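Local coordinates for hypothetical protein aq_1447 (Aquifex aeolicus, PDB 1YVU) that cleaves target RNA using a short single-stranded DNA guide, as an Argonaute endonuclease with an RNase H-like PIWI domain that needs divalent metal ions, at residues 319-331 with 337-349. Numbering follows the deposited sequence.
Sequences KDTVLDAKGKNTK and RKFLELCRPFVKK
Asp324 OD1 is gripped by three backbone amides of the turn that follows it: Lys328 N binds it at 2.6 Å, and the N atoms of Lys326 and Gly327 add weak bonds. The other oxygen reaches across to the chain leaving helix 337-342, where Asp324 OD2 turns its anti lone pair to Arg344 N, 2.7 Å away and almost straight (176°). A short carboxylate suits this spot: chi1 of 74° sets CG between the backbone N and the carbonyl carbon, where both oxygens find amides. With an alanine in its place the amides of Arg344 and Lys328 would probably both lose their acceptor, and the turn would be freer to shift. Gly327, with a positive phi, takes a bend where a CB would press on the preceding carbonyl oxygen. Next to the carboxylate, Ala325 N donates to Arg344 O at 2.8 Å; its methyl lies beside the carbonyl oxygens of Arg344 and Pro345, consistent with a small residue suiting this close approach of the backbones. Phe346 lays one ring face against Ala325 CA, offset toward the rim, with Leu323 O at the ring edge. Farther up the hairpin, Phe339 sends its ring from the helix with CG anti to its backbone N (chi1 178°); Phe339 CE2 meets Val322 CG2 at 3.8 Å, CE1 approaches Lys328 O, and Asp324 N lies at the ring edge. Lys326 CG lies at the edge of the Arg344 guanidinium, near NH1, the two chains crossing at about a right angle while the lysine amine leads away. The contact thus ties linker L2 to the start of the Mid domain: strand 322-323 lies between 329-330 and 487-488 in a small antiparallel sheet, while helix 466-480 packs against Leu340 and Pro345.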
loop_
_atom_site.group_PDB
_atom_site.type_symbol
_atom_site.label_atom_id
_atom_site.label_comp_id
_atom_site.label_asym_id
_atom_site.label_seq_id
_atom_site.Cartn_x
_atom_site.Cartn_y
_atom_site.Cartn_z
ATOM N N LYS A 319 8.243 -14.296 -19.708
ATOM C CA LYS A 319 8.188 -15.740 -19.843
ATOM C C LYS A 319 7.006 -16.315 -19.034
ATOM O O LYS A 319 7.085 -16.506 -17.823
ATOM C CB LYS A 319 9.506 -16.349 -19.401
ATOM C CG LYS A 319 10.748 -15.859 -20.130
ATOM C CD LYS A 319 10.794 -16.283 -21.607
ATOM C CE LYS A 319 12.124 -15.859 -22.274
ATOM N NZ LYS A 319 12.297 -16.280 -23.714
ATOM N N ASP A 320 5.885 -16.524 -19.713
ATOM C CA ASP A 320 4.664 -17.035 -19.085
ATOM C C ASP A 320 4.460 -18.536 -19.171
ATOM O O ASP A 320 3.490 -19.072 -18.627
ATOM C CB ASP A 320 3.420 -16.326 -19.642
ATOM C CG ASP A 320 3.547 -15.951 -21.117
ATOM O OD1 ASP A 320 4.362 -16.567 -21.854
ATOM O OD2 ASP A 320 2.830 -15.012 -21.528
ATOM N N THR A 321 5.393 -19.211 -19.829
ATOM C CA THR A 321 5.302 -20.647 -20.002
ATOM C C THR A 321 5.596 -21.390 -18.724
ATOM O O THR A 321 6.638 -21.191 -18.084
ATOM C CB THR A 321 6.199 -21.158 -21.149
ATOM O OG1 THR A 321 5.845 -20.468 -22.361
ATOM C CG2 THR A 321 6.002 -22.667 -21.353
ATOM N N VAL A 322 4.604 -22.189 -18.350
ATOM C CA VAL A 322 4.638 -23.040 -17.177
ATOM C C VAL A 322 4.605 -24.524 -17.575
ATOM O O VAL A 322 4.153 -24.873 -18.664
ATOM C CB VAL A 322 3.443 -22.724 -16.248
ATOM C CG1 VAL A 322 3.404 -21.229 -15.900
ATOM C CG2 VAL A 322 2.099 -23.214 -16.859
ATOM N N LEU A 323 5.066 -25.389 -16.681
ATOM C CA LEU A 323 5.070 -26.826 -16.934
ATOM C C LEU A 323 4.787 -27.671 -15.697
ATOM O O LEU A 323 5.056 -27.239 -14.585
ATOM C CB LEU A 323 6.379 -27.268 -17.616
ATOM C CG LEU A 323 7.806 -26.818 -17.259
ATOM C CD1 LEU A 323 8.210 -27.095 -15.808
ATOM C CD2 LEU A 323 8.761 -27.526 -18.218
ATOM N N ASP A 324 4.251 -28.872 -15.905
ATOM C CA ASP A 324 3.948 -29.797 -14.808
ATOM C C ASP A 324 5.103 -30.792 -14.516
ATOM O O ASP A 324 6.232 -30.583 -14.986
ATOM C CB ASP A 324 2.597 -30.500 -15.044
ATOM C CG ASP A 324 2.644 -31.581 -16.118
ATOM O OD1 ASP A 324 3.493 -31.555 -17.036
ATOM O OD2 ASP A 324 1.796 -32.474 -16.035
ATOM N N ALA A 325 4.832 -31.829 -13.708
ATOM C CA ALA A 325 5.835 -32.833 -13.326
ATOM C C ALA A 325 6.253 -33.735 -14.456
ATOM O O ALA A 325 7.337 -34.321 -14.412
ATOM C CB ALA A 325 5.358 -33.649 -12.176
ATOM N N LYS A 326 5.372 -33.870 -15.446
ATOM C CA LYS A 326 5.674 -34.678 -16.618
ATOM C C LYS A 326 6.377 -33.795 -17.666
ATOM O O LYS A 326 7.165 -34.277 -18.506
ATOM C CB LYS A 326 4.417 -35.357 -17.174
ATOM C CG LYS A 326 4.646 -36.858 -17.353
ATOM C CD LYS A 326 3.608 -37.571 -18.197
ATOM C CE LYS A 326 4.108 -38.959 -18.591
ATOM N NZ LYS A 326 3.112 -39.632 -19.458
ATOM N N GLY A 327 6.139 -32.491 -17.544
ATOM C CA GLY A 327 6.754 -31.534 -18.432
ATOM C C GLY A 327 5.885 -31.038 -19.557
ATOM O O GLY A 327 6.427 -30.741 -20.617
ATOM N N LYS A 328 4.567 -30.952 -19.352
ATOM C CA LYS A 328 3.666 -30.443 -20.395
ATOM C C LYS A 328 3.732 -28.915 -20.418
ATOM O O LYS A 328 3.560 -28.274 -19.395
ATOM C CB LYS A 328 2.226 -30.941 -20.192
ATOM C CG LYS A 328 1.896 -32.250 -20.935
ATOM C CD LYS A 328 0.507 -32.795 -20.575
ATOM C CE LYS A 328 0.343 -34.263 -21.029
ATOM N NZ LYS A 328 -0.829 -34.976 -20.400
ATOM N N ASN A 329 4.037 -28.353 -21.586
ATOM C CA ASN A 329 4.180 -26.913 -21.749
ATOM C C ASN A 329 2.948 -26.287 -22.333
ATOM O O ASN A 329 2.322 -26.869 -23.218
ATOM C CB ASN A 329 5.319 -26.561 -22.723
ATOM C CG ASN A 329 6.471 -27.554 -22.703
ATOM O OD1 ASN A 329 6.823 -28.095 -21.655
ATOM N ND2 ASN A 329 7.084 -27.776 -23.872
ATOM N N THR A 330 2.591 -25.116 -21.808
ATOM C CA THR A 330 1.486 -24.288 -22.307
ATOM C C THR A 330 1.620 -22.909 -21.697
ATOM O O THR A 330 1.782 -22.774 -20.475
ATOM C CB THR A 330 0.046 -24.775 -21.993
ATOM O OG1 THR A 330 -0.039 -26.199 -22.070
ATOM C CG2 THR A 330 -0.891 -24.225 -23.055
ATOM N N LYS A 331 1.547 -21.892 -22.565
ATOM C CA LYS A 331 1.626 -20.476 -22.176
ATOM C C LYS A 331 0.439 -20.159 -21.260
ATOM O O LYS A 331 -0.624 -20.793 -21.352
ATOM C CB LYS A 331 1.581 -19.532 -23.407
ATOM C CG LYS A 331 2.880 -19.352 -24.237
ATOM C CD LYS A 331 2.622 -18.402 -25.444
ATOM C CE LYS A 331 3.855 -18.186 -26.363
ATOM N NZ LYS A 331 3.619 -17.348 -27.614
ATOM N N ARG A 337 -7.962 -24.760 -18.689
ATOM C CA ARG A 337 -8.671 -25.661 -17.799
ATOM C C ARG A 337 -8.116 -27.013 -18.217
ATOM O O ARG A 337 -7.891 -27.885 -17.386
ATOM C CB ARG A 337 -10.172 -25.646 -18.084
ATOM C CG ARG A 337 -10.945 -24.524 -17.446
ATOM C CD ARG A 337 -11.093 -23.357 -18.400
ATOM N NE ARG A 337 -11.706 -22.214 -17.737
ATOM C CZ ARG A 337 -12.931 -21.742 -17.970
ATOM N NH1 ARG A 337 -13.704 -22.320 -18.882
ATOM N NH2 ARG A 337 -13.387 -20.737 -17.257
ATOM N N LYS A 338 -7.843 -27.112 -19.526
ATOM C CA LYS A 338 -7.293 -28.288 -20.185
ATOM C C LYS A 338 -5.980 -28.671 -19.552
ATOM O O LYS A 338 -5.805 -29.839 -19.161
ATOM C CB LYS A 338 -7.045 -28.017 -21.669
ATOM C CG LYS A 338 -8.264 -28.124 -22.603
ATOM C CD LYS A 338 -7.866 -27.713 -24.047
ATOM C CE LYS A 338 -8.957 -27.978 -25.086
ATOM N NZ LYS A 338 -8.617 -27.368 -26.412
ATOM N N PHE A 339 -5.096 -27.675 -19.393
ATOM C CA PHE A 339 -3.789 -27.903 -18.778
ATOM C C PHE A 339 -3.978 -28.394 -17.341
ATOM O O PHE A 339 -3.442 -29.425 -16.965
ATOM C CB PHE A 339 -2.887 -26.648 -18.842
ATOM C CG PHE A 339 -1.533 -26.821 -18.166
ATOM C CD1 PHE A 339 -0.623 -27.797 -18.607
ATOM C CD2 PHE A 339 -1.221 -26.097 -16.996
ATOM C CE1 PHE A 339 0.578 -28.061 -17.872
ATOM C CE2 PHE A 339 -0.023 -26.356 -16.261
ATOM C CZ PHE A 339 0.869 -27.338 -16.695
ATOM N N LEU A 340 -4.874 -27.748 -16.609
ATOM C CA LEU A 340 -5.116 -28.127 -15.226
ATOM C C LEU A 340 -5.884 -29.426 -15.046
ATOM O O LEU A 340 -6.002 -29.917 -13.926
ATOM C CB LEU A 340 -5.816 -26.995 -14.482
ATOM C CG LEU A 340 -4.971 -25.779 -14.096
ATOM C CD1 LEU A 340 -5.920 -24.638 -13.726
ATOM C CD2 LEU A 340 -3.970 -26.103 -12.962
ATOM N N GLU A 341 -6.426 -29.963 -16.138
ATOM C CA GLU A 341 -7.168 -31.213 -16.076
ATOM C C GLU A 341 -6.164 -32.318 -16.199
ATOM O O GLU A 341 -6.090 -33.195 -15.347
ATOM C CB GLU A 341 -8.200 -31.321 -17.209
ATOM C CG GLU A 341 -9.604 -30.759 -16.893
ATOM C CD GLU A 341 -10.581 -30.748 -18.093
ATOM O OE1 GLU A 341 -10.878 -31.832 -18.657
ATOM O OE2 GLU A 341 -11.070 -29.645 -18.448
ATOM N N LEU A 342 -5.289 -32.142 -17.183
ATOM C CA LEU A 342 -4.248 -33.099 -17.537
ATOM C C LEU A 342 -2.922 -33.068 -16.775
ATOM O O LEU A 342 -2.172 -34.049 -16.813
ATOM C CB LEU A 342 -3.976 -32.978 -19.041
ATOM C CG LEU A 342 -5.036 -33.548 -19.995
ATOM C CD1 LEU A 342 -4.937 -32.906 -21.390
ATOM C CD2 LEU A 342 -4.854 -35.063 -20.086
ATOM N N CYS A 343 -2.647 -31.960 -16.084
ATOM C CA CYS A 343 -1.395 -31.771 -15.335
ATOM C C CYS A 343 -1.113 -32.670 -14.116
ATOM O O CYS A 343 -1.985 -32.920 -13.280
ATOM C CB CYS A 343 -1.239 -30.309 -14.904
ATOM S SG CYS A 343 -2.155 -29.909 -13.408
ATOM N N ARG A 344 0.141 -33.110 -14.019
ATOM C CA ARG A 344 0.631 -33.939 -12.920
ATOM C C ARG A 344 1.437 -32.971 -12.014
ATOM O O ARG A 344 2.433 -32.404 -12.458
ATOM C CB ARG A 344 1.521 -35.054 -13.494
ATOM C CG ARG A 344 2.232 -36.005 -12.530
ATOM C CD ARG A 344 3.198 -36.791 -13.395
ATOM N NE ARG A 344 4.100 -37.713 -12.705
ATOM C CZ ARG A 344 5.213 -38.228 -13.244
ATOM N NH1 ARG A 344 5.587 -37.910 -14.478
ATOM N NH2 ARG A 344 5.932 -39.111 -12.566
ATOM N N PRO A 345 0.991 -32.743 -10.761
ATOM C CA PRO A 345 1.682 -31.833 -9.819
ATOM C C PRO A 345 3.078 -32.285 -9.331
ATOM O O PRO A 345 3.537 -33.372 -9.641
ATOM C CB PRO A 345 0.702 -31.769 -8.645
ATOM C CG PRO A 345 -0.606 -32.103 -9.273
ATOM C CD PRO A 345 -0.270 -33.219 -10.168
ATOM N N PHE A 346 3.762 -31.419 -8.592
ATOM C CA PHE A 346 5.055 -31.761 -8.026
ATOM C C PHE A 346 4.720 -32.093 -6.595
ATOM O O PHE A 346 4.600 -31.211 -5.757
ATOM C CB PHE A 346 6.014 -30.574 -8.077
ATOM C CG PHE A 346 6.436 -30.202 -9.456
ATOM C CD1 PHE A 346 5.669 -29.310 -10.211
ATOM C CD2 PHE A 346 7.613 -30.738 -10.009
ATOM C CE1 PHE A 346 6.072 -28.952 -11.504
ATOM C CE2 PHE A 346 8.034 -30.396 -11.296
ATOM C CZ PHE A 346 7.266 -29.502 -12.051
ATOM N N VAL A 347 4.536 -33.373 -6.332
ATOM C CA VAL A 347 4.163 -33.851 -5.004
ATOM C C VAL A 347 5.136 -33.673 -3.824
ATOM O O VAL A 347 6.275 -34.131 -3.862
ATOM C CB VAL A 347 3.673 -35.322 -5.082
ATOM C CG1 VAL A 347 2.384 -35.380 -5.889
ATOM C CG2 VAL A 347 4.747 -36.228 -5.726
ATOM N N LYS A 348 4.676 -32.966 -2.797
ATOM C CA LYS A 348 5.464 -32.742 -1.594
ATOM C C LYS A 348 4.916 -33.627 -0.477
ATOM O O LYS A 348 5.663 -34.041 0.416
ATOM C CB LYS A 348 5.442 -31.272 -1.177
ATOM C CG LYS A 348 6.421 -30.930 -0.038
ATOM C CD LYS A 348 6.527 -29.430 0.220
ATOM C CE LYS A 348 7.273 -28.714 -0.892
ATOM N NZ LYS A 348 7.425 -27.271 -0.600
ATOM N N LYS A 349 3.610 -33.897 -0.522
ATOM C CA LYS A 349 2.957 -34.755 0.462
ATOM C C LYS A 349 1.868 -35.579 -0.235
ATOM O O LYS A 349 0.784 -35.072 -0.535
ATOM C CB LYS A 349 2.402 -33.933 1.637
ATOM C CG LYS A 349 2.310 -34.755 2.919
ATOM C CD LYS A 349 1.814 -33.974 4.106
ATOM C CE LYS A 349 1.629 -34.909 5.288
ATOM N NZ LYS A 349 1.246 -34.179 6.541
#